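Long-range contacts in exonuclease VapC9 (Pyrobaculum aerophilum, PDB 1V8P), which probably acts as the magnesium-dependent ribonuclease toxin of a type II toxin-antitoxin pair and has a slow exonuclease activity on single-stranded DNA: residues V130-D135 against G144-E149; L54-L59 against S91-L96. The protein carries 1 engineered substitution. All blocks are in the same frame, centred on the assembly; numbering follows the deposited sequence.

Contact 1 (V130-D135 against G144-E149); sequences VLVTQD and GAIDVE
Val132 and Ile146 form a single beta bridge by which the segment 144-149, which runs into the C-terminal helix 148-156, is added to strand 130-132, one of the two outermost strands that this chain gives to the parallel PIN-domain sheet. Two backbone hydrogen bonds hold the bridge, Ile146 N to Leu131 O at 2.9 Å and Thr133 N to Ile146 O at 3.0 Å. Three CA-H...O contacts accompany them, among them Asp147 CA to Thr133 O.

Apolar side chains pack on both sides of this seam. Ile146 turns CG1 into the position between its own N and carbonyl carbon (chi1 60°), where it meets Val130 CG1 at 3.7 Å and Val132 CG2 at 4.0 Å. Val130 crosses it at about a right angle, while Ala145 CB rests against Leu131 CB.

Beyond the strand the bonds are polar. Near the predicted magnesium site, Thr133 OG1 takes the N-H of Asp135 in an ST turn and also bonds Asp33, while Asp135 caps helix 136-141 and forms a salt bridge with Arg73 of the second subunit. Farther along, Asp147 caps the C-terminal helix in turn and bonds Thr150. Bent at chi2 (65°), the Gln134 chain brings OE1 to Val148, where it accepts a weak but nearly straight hydrogen bond from Val148 N at 3.3 Å.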
ATOM      1  N   VAL C 130      -5.848 -25.564   7.265  1.00 33.57           N
ATOM      2  CA  VAL C 130      -4.704 -25.006   7.983  1.00 33.35           C
ATOM      3  C   VAL C 130      -4.123 -23.894   7.138  1.00 33.82           C
ATOM      4  O   VAL C 130      -3.702 -24.133   6.012  1.00 33.48           O
ATOM      5  CB  VAL C 130      -3.592 -26.043   8.220  1.00 33.04           C
ATOM      6  CG1 VAL C 130      -2.355 -25.351   8.761  1.00 32.38           C
ATOM      7  CG2 VAL C 130      -4.069 -27.125   9.196  1.00 34.08           C
ATOM      8  N   LEU C 131      -4.092 -22.680   7.675  1.00 32.94           N
ATOM      9  CA  LEU C 131      -3.548 -21.562   6.928  1.00 33.19           C
ATOM     10  C   LEU C 131      -2.018 -21.618   6.944  1.00 33.70           C
ATOM     11  O   LEU C 131      -1.401 -21.695   8.006  1.00 34.87           O
ATOM     12  CB  LEU C 131      -3.997 -20.227   7.544  1.00 32.62           C
ATOM     13  CG  LEU C 131      -3.991 -18.940   6.692  1.00 32.66           C
ATOM     14  CD1 LEU C 131      -3.811 -17.728   7.595  1.00 29.67           C
ATOM     15  CD2 LEU C 131      -2.892 -18.962   5.672  1.00 32.69           C
ATOM     16  N   VAL C 132      -1.404 -21.598   5.769  1.00 32.77           N
ATOM     17  CA  VAL C 132       0.050 -21.558   5.703  1.00 31.71           C
ATOM     18  C   VAL C 132       0.380 -20.108   5.279  1.00 33.35           C
ATOM     19  O   VAL C 132      -0.070 -19.620   4.238  1.00 32.55           O
ATOM     20  CB  VAL C 132       0.616 -22.574   4.688  1.00 30.08           C
ATOM     21  CG1 VAL C 132       2.142 -22.642   4.825  1.00 29.33           C
ATOM     22  CG2 VAL C 132       0.001 -23.962   4.944  1.00 28.47           C
ATOM     23  N   THR C 133       1.133 -19.413   6.119  1.00 33.82           N
ATOM     24  CA  THR C 133       1.493 -18.027   5.872  1.00 34.31           C
ATOM     25  C   THR C 133       2.879 -17.771   6.435  1.00 34.34           C
ATOM     26  O   THR C 133       3.355 -18.489   7.304  1.00 34.69           O
ATOM     27  CB  THR C 133       0.475 -17.058   6.559  1.00 35.28           C
ATOM     28  OG1 THR C 133       0.952 -15.709   6.496  1.00 33.66           O
ATOM     29  CG2 THR C 133       0.272 -17.443   8.014  1.00 35.30           C
ATOM     30  N   GLN C 134       3.526 -16.734   5.935  1.00 34.57           N
ATOM     31  CA  GLN C 134       4.852 -16.411   6.398  1.00 35.08           C
ATOM     32  C   GLN C 134       4.768 -15.176   7.292  1.00 34.70           C
ATOM     33  O   GLN C 134       5.754 -14.805   7.930  1.00 35.26           O
ATOM     34  CB  GLN C 134       5.760 -16.165   5.189  1.00 34.98           C
ATOM     35  CG  GLN C 134       7.210 -16.540   5.397  1.00 38.70           C
ATOM     36  CD  GLN C 134       7.403 -18.022   5.601  1.00 38.47           C
ATOM     37  OE1 GLN C 134       6.486 -18.800   5.425  1.00 40.96           O
ATOM     38  NE2 GLN C 134       8.604 -18.416   5.967  1.00 38.85           N
ATOM     39  N   ASP C 135       3.575 -14.571   7.344  1.00 34.55           N
ATOM     40  CA  ASP C 135       3.289 -13.358   8.137  1.00 35.54           C
ATOM     41  C   ASP C 135       3.024 -13.648   9.623  1.00 35.66           C
ATOM     42  O   ASP C 135       2.013 -14.251   9.979  1.00 35.53           O
ATOM     43  CB  ASP C 135       2.089 -12.611   7.512  1.00 34.87           C
ATOM     44  CG  ASP C 135       1.686 -11.352   8.293  1.00 35.70           C
ATOM     45  OD1 ASP C 135       2.301 -11.051   9.332  1.00 35.88           O
ATOM     46  OD2 ASP C 135       0.746 -10.659   7.867  1.00 36.41           O
ATOM     47  N   GLY C 144      -4.576 -22.394  14.222  1.00 30.98           N
ATOM     48  CA  GLY C 144      -4.063 -23.519  13.470  1.00 29.80           C
ATOM     49  C   GLY C 144      -3.086 -23.162  12.366  1.00 30.47           C
ATOM     50  O   GLY C 144      -2.587 -24.062  11.680  1.00 30.88           O
ATOM     51  N   ALA C 145      -2.788 -21.871  12.198  1.00 29.26           N
ATOM     52  CA  ALA C 145      -1.876 -21.432  11.143  1.00 30.44           C
ATOM     53  C   ALA C 145      -0.419 -21.790  11.380  1.00 30.14           C
ATOM     54  O   ALA C 145       0.097 -21.702  12.490  1.00 29.52           O
ATOM     55  CB  ALA C 145      -2.007 -19.932  10.925  1.00 32.55           C
ATOM     56  N   ILE C 146       0.241 -22.189  10.307  1.00 29.89           N
ATOM     57  CA  ILE C 146       1.635 -22.582  10.359  1.00 29.64           C
ATOM     58  C   ILE C 146       2.419 -21.830   9.302  1.00 31.54           C
ATOM     59  O   ILE C 146       1.839 -21.195   8.428  1.00 32.52           O
ATOM     60  CB  ILE C 146       1.787 -24.077  10.076  1.00 28.73           C
ATOM     61  CG1 ILE C 146       1.237 -24.392   8.690  1.00 28.42           C
ATOM     62  CG2 ILE C 146       1.058 -24.888  11.136  1.00 31.52           C
ATOM     63  CD1 ILE C 146       1.437 -25.828   8.254  1.00 28.78           C
ATOM     64  N   ASP C 147       3.741 -21.884   9.391  1.00 32.65           N
ATOM     65  CA  ASP C 147       4.563 -21.237   8.391  1.00 33.29           C
ATOM     66  C   ASP C 147       5.029 -22.321   7.422  1.00 33.66           C
ATOM     67  O   ASP C 147       4.783 -23.509   7.657  1.00 33.99           O
ATOM     68  CB  ASP C 147       5.761 -20.543   9.030  1.00 32.98           C
ATOM     69  CG  ASP C 147       6.575 -21.464   9.886  1.00 32.72           C
ATOM     70  OD1 ASP C 147       6.530 -22.702   9.687  1.00 34.37           O
ATOM     71  OD2 ASP C 147       7.279 -20.929  10.760  1.00 36.79           O
ATOM     72  N   VAL C 148       5.706 -21.912   6.354  1.00 33.54           N
ATOM     73  CA  VAL C 148       6.160 -22.845   5.329  1.00 35.84           C
ATOM     74  C   VAL C 148       7.027 -23.988   5.826  1.00 37.35           C
ATOM     75  O   VAL C 148       6.880 -25.122   5.372  1.00 38.06           O
ATOM     76  CB  VAL C 148       6.880 -22.096   4.188  1.00 34.85           C
ATOM     77  CG1 VAL C 148       7.566 -23.078   3.252  1.00 34.71           C
ATOM     78  CG2 VAL C 148       5.866 -21.270   3.415  1.00 33.01           C
ATOM     79  N   GLU C 149       7.920 -23.695   6.765  1.00 40.22           N
ATOM     80  CA  GLU C 149       8.806 -24.716   7.322  1.00 42.18           C
ATOM     81  C   GLU C 149       7.996 -25.815   8.014  1.00 41.31           C
ATOM     82  O   GLU C 149       8.258 -27.012   7.851  1.00 41.15           O
ATOM     83  CB  GLU C 149       9.764 -24.086   8.331  1.00 44.34           C
ATOM     84  CG  GLU C 149      10.878 -25.012   8.788  1.00 49.34           C
ATOM     85  CD  GLU C 149      11.713 -24.419   9.918  1.00 53.15           C
ATOM     86  OE1 GLU C 149      12.914 -24.760  10.022  1.00 53.46           O
ATOM     87  OE2 GLU C 149      11.167 -23.620  10.714  1.00 55.58           O
TER

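Contact 2 (L54-L59 against S91-L96); sequences LAILHL and SSFKVL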
ATOM      1  N   LEU C  54      -2.923 -28.703  -1.124  1.00 40.59           N
ATOM      2  CA  LEU C  54      -2.821 -27.247  -1.005  1.00 38.16           C
ATOM      3  C   LEU C  54      -3.762 -26.460  -1.898  1.00 35.68           C
ATOM      4  O   LEU C  54      -4.071 -26.864  -3.008  1.00 35.31           O
ATOM      5  CB  LEU C  54      -1.399 -26.768  -1.307  1.00 38.92           C
ATOM      6  CG  LEU C  54      -0.184 -27.483  -0.724  1.00 40.36           C
ATOM      7  CD1 LEU C  54      -0.477 -27.963   0.697  1.00 39.58           C
ATOM      8  CD2 LEU C  54       0.174 -28.644  -1.646  1.00 41.42           C
ATOM      9  N   ALA C  55      -4.198 -25.312  -1.395  1.00 34.75           N
ATOM     10  CA  ALA C  55      -5.076 -24.426  -2.142  1.00 33.63           C
ATOM     11  C   ALA C  55      -4.719 -22.960  -1.877  1.00 31.94           C
ATOM     12  O   ALA C  55      -3.989 -22.643  -0.945  1.00 31.72           O
ATOM     13  CB  ALA C  55      -6.520 -24.691  -1.770  1.00 33.50           C
ATOM     14  N   ILE C  56      -5.243 -22.083  -2.724  1.00 30.69           N
ATOM     15  CA  ILE C  56      -5.038 -20.641  -2.641  1.00 27.85           C
ATOM     16  C   ILE C  56      -6.381 -20.024  -2.944  1.00 27.87           C
ATOM     17  O   ILE C  56      -7.339 -20.723  -3.265  1.00 30.82           O
ATOM     18  CB  ILE C  56      -4.064 -20.103  -3.732  1.00 28.83           C
ATOM     19  CG1 ILE C  56      -4.605 -20.470  -5.120  1.00 29.03           C
ATOM     20  CG2 ILE C  56      -2.649 -20.605  -3.492  1.00 26.27           C
ATOM     21  CD1 ILE C  56      -3.651 -20.225  -6.254  1.00 32.28           C
ATOM     22  N   LEU C  57      -6.451 -18.710  -2.844  1.00 28.14           N
ATOM     23  CA  LEU C  57      -7.672 -18.001  -3.156  1.00 28.50           C
ATOM     24  C   LEU C  57      -7.365 -17.302  -4.485  1.00 30.37           C
ATOM     25  O   LEU C  57      -6.209 -17.261  -4.903  1.00 31.37           O
ATOM     26  CB  LEU C  57      -7.966 -16.960  -2.072  1.00 27.42           C
ATOM     27  CG  LEU C  57      -8.120 -17.372  -0.607  1.00 25.53           C
ATOM     28  CD1 LEU C  57      -8.532 -16.146   0.215  1.00 25.26           C
ATOM     29  CD2 LEU C  57      -9.165 -18.433  -0.467  1.00 26.84           C
ATOM     30  N   HIS C  58      -8.365 -16.761  -5.168  1.00 30.65           N
ATOM     31  CA  HIS C  58      -8.065 -16.056  -6.411  1.00 31.55           C
ATOM     32  C   HIS C  58      -7.120 -14.899  -6.060  1.00 32.81           C
ATOM     33  O   HIS C  58      -6.159 -14.614  -6.788  1.00 33.66           O
ATOM     34  CB  HIS C  58      -9.340 -15.488  -7.038  1.00 31.52           C
ATOM     35  CG  HIS C  58     -10.214 -16.512  -7.688  1.00 33.62           C
ATOM     36  ND1 HIS C  58      -9.892 -17.120  -8.887  1.00 34.01           N
ATOM     37  CD2 HIS C  58     -11.403 -17.035  -7.307  1.00 32.26           C
ATOM     38  CE1 HIS C  58     -10.848 -17.971  -9.216  1.00 32.87           C
ATOM     39  NE2 HIS C  58     -11.776 -17.939  -8.275  1.00 34.03           N
ATOM     40  N   LEU C  59      -7.406 -14.237  -4.939  1.00 31.99           N
ATOM     41  CA  LEU C  59      -6.607 -13.104  -4.466  1.00 30.66           C
ATOM     42  C   LEU C  59      -5.112 -13.417  -4.464  1.00 30.22           C
ATOM     43  O   LEU C  59      -4.289 -12.549  -4.699  1.00 30.36           O
ATOM     44  CB  LEU C  59      -7.023 -12.737  -3.041  1.00 30.65           C
ATOM     45  CG  LEU C  59      -6.784 -11.377  -2.357  1.00 31.13           C
ATOM     46  CD1 LEU C  59      -6.372 -11.639  -0.930  1.00 27.44           C
ATOM     47  CD2 LEU C  59      -5.725 -10.555  -3.050  1.00 31.55           C
ATOM     48  N   SER C  91      -0.222 -22.519 -10.976  1.00 34.47           N
ATOM     49  CA  SER C  91      -1.137 -23.415 -11.664  1.00 34.98           C
ATOM     50  C   SER C  91      -1.304 -24.739 -10.920  1.00 36.01           C
ATOM     51  O   SER C  91      -2.299 -25.436 -11.101  1.00 35.32           O
ATOM     52  CB  SER C  91      -0.636 -23.685 -13.083  1.00 35.13           C
ATOM     53  OG  SER C  91       0.526 -24.492 -13.079  1.00 34.70           O
ATOM     54  N   SER C  92      -0.335 -25.075 -10.071  1.00 37.33           N
ATOM     55  CA  SER C  92      -0.366 -26.324  -9.314  1.00 38.60           C
ATOM     56  C   SER C  92      -1.374 -26.384  -8.171  1.00 39.17           C
ATOM     57  O   SER C  92      -1.672 -27.466  -7.669  1.00 40.42           O
ATOM     58  CB  SER C  92       1.020 -26.624  -8.746  1.00 38.50           C
ATOM     59  OG  SER C  92       1.999 -26.614  -9.769  1.00 40.55           O
ATOM     60  N   PHE C  93      -1.902 -25.231  -7.770  1.00 38.85           N
ATOM     61  CA  PHE C  93      -2.832 -25.155  -6.653  1.00 36.68           C
ATOM     62  C   PHE C  93      -4.288 -25.115  -7.003  1.00 36.94           C
ATOM     63  O   PHE C  93      -4.665 -24.600  -8.045  1.00 37.64           O
ATOM     64  CB  PHE C  93      -2.536 -23.921  -5.803  1.00 36.38           C
ATOM     65  CG  PHE C  93      -1.205 -23.956  -5.123  1.00 35.40           C
ATOM     66  CD1 PHE C  93      -0.032 -23.882  -5.856  1.00 35.48           C
ATOM     67  CD2 PHE C  93      -1.124 -24.051  -3.738  1.00 35.29           C
ATOM     68  CE1 PHE C  93       1.208 -23.900  -5.220  1.00 35.76           C
ATOM     69  CE2 PHE C  93       0.105 -24.071  -3.099  1.00 35.06           C
ATOM     70  CZ  PHE C  93       1.271 -23.994  -3.840  1.00 35.49           C
ATOM     71  N   LYS C  94      -5.102 -25.645  -6.095  1.00 37.54           N
ATOM     72  CA  LYS C  94      -6.550 -25.658  -6.234  1.00 37.91           C
ATOM     73  C   LYS C  94      -6.948 -24.252  -5.796  1.00 36.94           C
ATOM     74  O   LYS C  94      -6.373 -23.714  -4.858  1.00 37.65           O
ATOM     75  CB  LYS C  94      -7.159 -26.690  -5.276  1.00 41.55           C
ATOM     76  CG  LYS C  94      -8.477 -27.312  -5.728  1.00 46.00           C
ATOM     77  CD  LYS C  94      -9.640 -26.314  -5.807  1.00 48.06           C
ATOM     78  CE  LYS C  94     -10.956 -27.020  -6.184  1.00 49.50           C
ATOM     79  NZ  LYS C  94     -12.127 -26.092  -6.269  1.00 50.79           N
ATOM     80  N   VAL C  95      -7.918 -23.652  -6.469  1.00 34.80           N
ATOM     81  CA  VAL C  95      -8.346 -22.314  -6.119  1.00 33.05           C
ATOM     82  C   VAL C  95      -9.731 -22.378  -5.502  1.00 34.65           C
ATOM     83  O   VAL C  95     -10.657 -22.908  -6.106  1.00 35.31           O
ATOM     84  CB  VAL C  95      -8.371 -21.409  -7.373  1.00 32.45           C
ATOM     85  CG1 VAL C  95      -8.733 -19.980  -7.009  1.00 29.79           C
ATOM     86  CG2 VAL C  95      -7.013 -21.459  -8.047  1.00 31.10           C
ATOM     87  N   LEU C  96      -9.868 -21.842  -4.294  1.00 34.75           N
ATOM     88  CA  LEU C  96     -11.152 -21.850  -3.613  1.00 35.92           C
ATOM     89  C   LEU C  96     -12.007 -20.692  -4.083  1.00 35.35           C
ATOM     90  O   LEU C  96     -11.526 -19.797  -4.767  1.00 34.27           O
ATOM     91  CB  LEU C  96     -10.948 -21.764  -2.097  1.00 36.72           C
ATOM     92  CG  LEU C  96      -9.917 -22.784  -1.605  1.00 37.98           C
ATOM     93  CD1 LEU C  96      -9.845 -22.766  -0.093  1.00 38.33           C
ATOM     94  CD2 LEU C  96     -10.294 -24.163  -2.123  1.00 37.54           C
TER
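The His58 imidazole carries Val95 CG1 over the centre of one face, a CH-pi contact with the methyl 3.6 Å from the ring centroid and 10° off the normal. At the same ring ND1 is hydrogen-bonded to Asp98 of the third subunit, and His58 of that subunit stacks on it, so this end of the contact belongs to the tetramer interface. The Phe93 ring has the backbone N of Ala55 at its edge, close to the ring plane. Leu54 CB approaches Phe93 CE2 obliquely at 3.6 Å, and Ile56 CG2 reaches CD2 of the same ring at 3.8 Å, its side chain crossing that of Phe93 at about a right angle.

Between the two rings the backbones pair as parallel strands, Ala55 beside Lys94 and Ile56 beside Val95. Ile56 uses both its polar backbone atoms: its N donates to Lys94 O at 2.9 Å and its O accepts from Leu96 N at 3.0 Å. The bond from Lys94 N to Leu54 O is weak.

Side chains sort onto the two faces of the sheet. Ile56 and Val95 share one, meeting through Ile56 CG1 and Val95 CG2 at 3.9 Å; with chi1 of Val95 at -176°, CG1 stands anti to the backbone N and is left for the histidine. Ala55 and Lys94 share the other, where Ala55 CB also touches Leu96 CD2 at 3.8 Å.

Within this chain strand 94-95 is an outermost strand of the parallel PIN-domain sheet, joined to 54-56 by a beta-alpha-beta crossover through helices 58-73 and 79-91. Strand 30-32 flanks 54-56 on its other side, Phe93 meets Trp47 of helix 44-48, and Leu57 and Leu96 both pack on Val123 of helix 115-127.

Both contacts belong to the same parallel sheet but lie at its two edges within the chain, on opposite sides of the chain's centre, with their own centres 15 Å apart. Strand 30-32 lies between them, hydrogen-bonded to 54-56 and to 130-132. Each is partly buried, with five buried residues among those that touch; contact 1 has one exposed, Gly144, and contact 2 none. Contact 2 is a true parallel strand pair with aromatic rings at its ends, whereas contact 1 is a lone bridge with an aspartate N-cap in each segment. Their surroundings differ too: contact 1 contains Asp135 of the predicted metal site and reaches the second subunit there, while contact 2 turns a histidine toward the third.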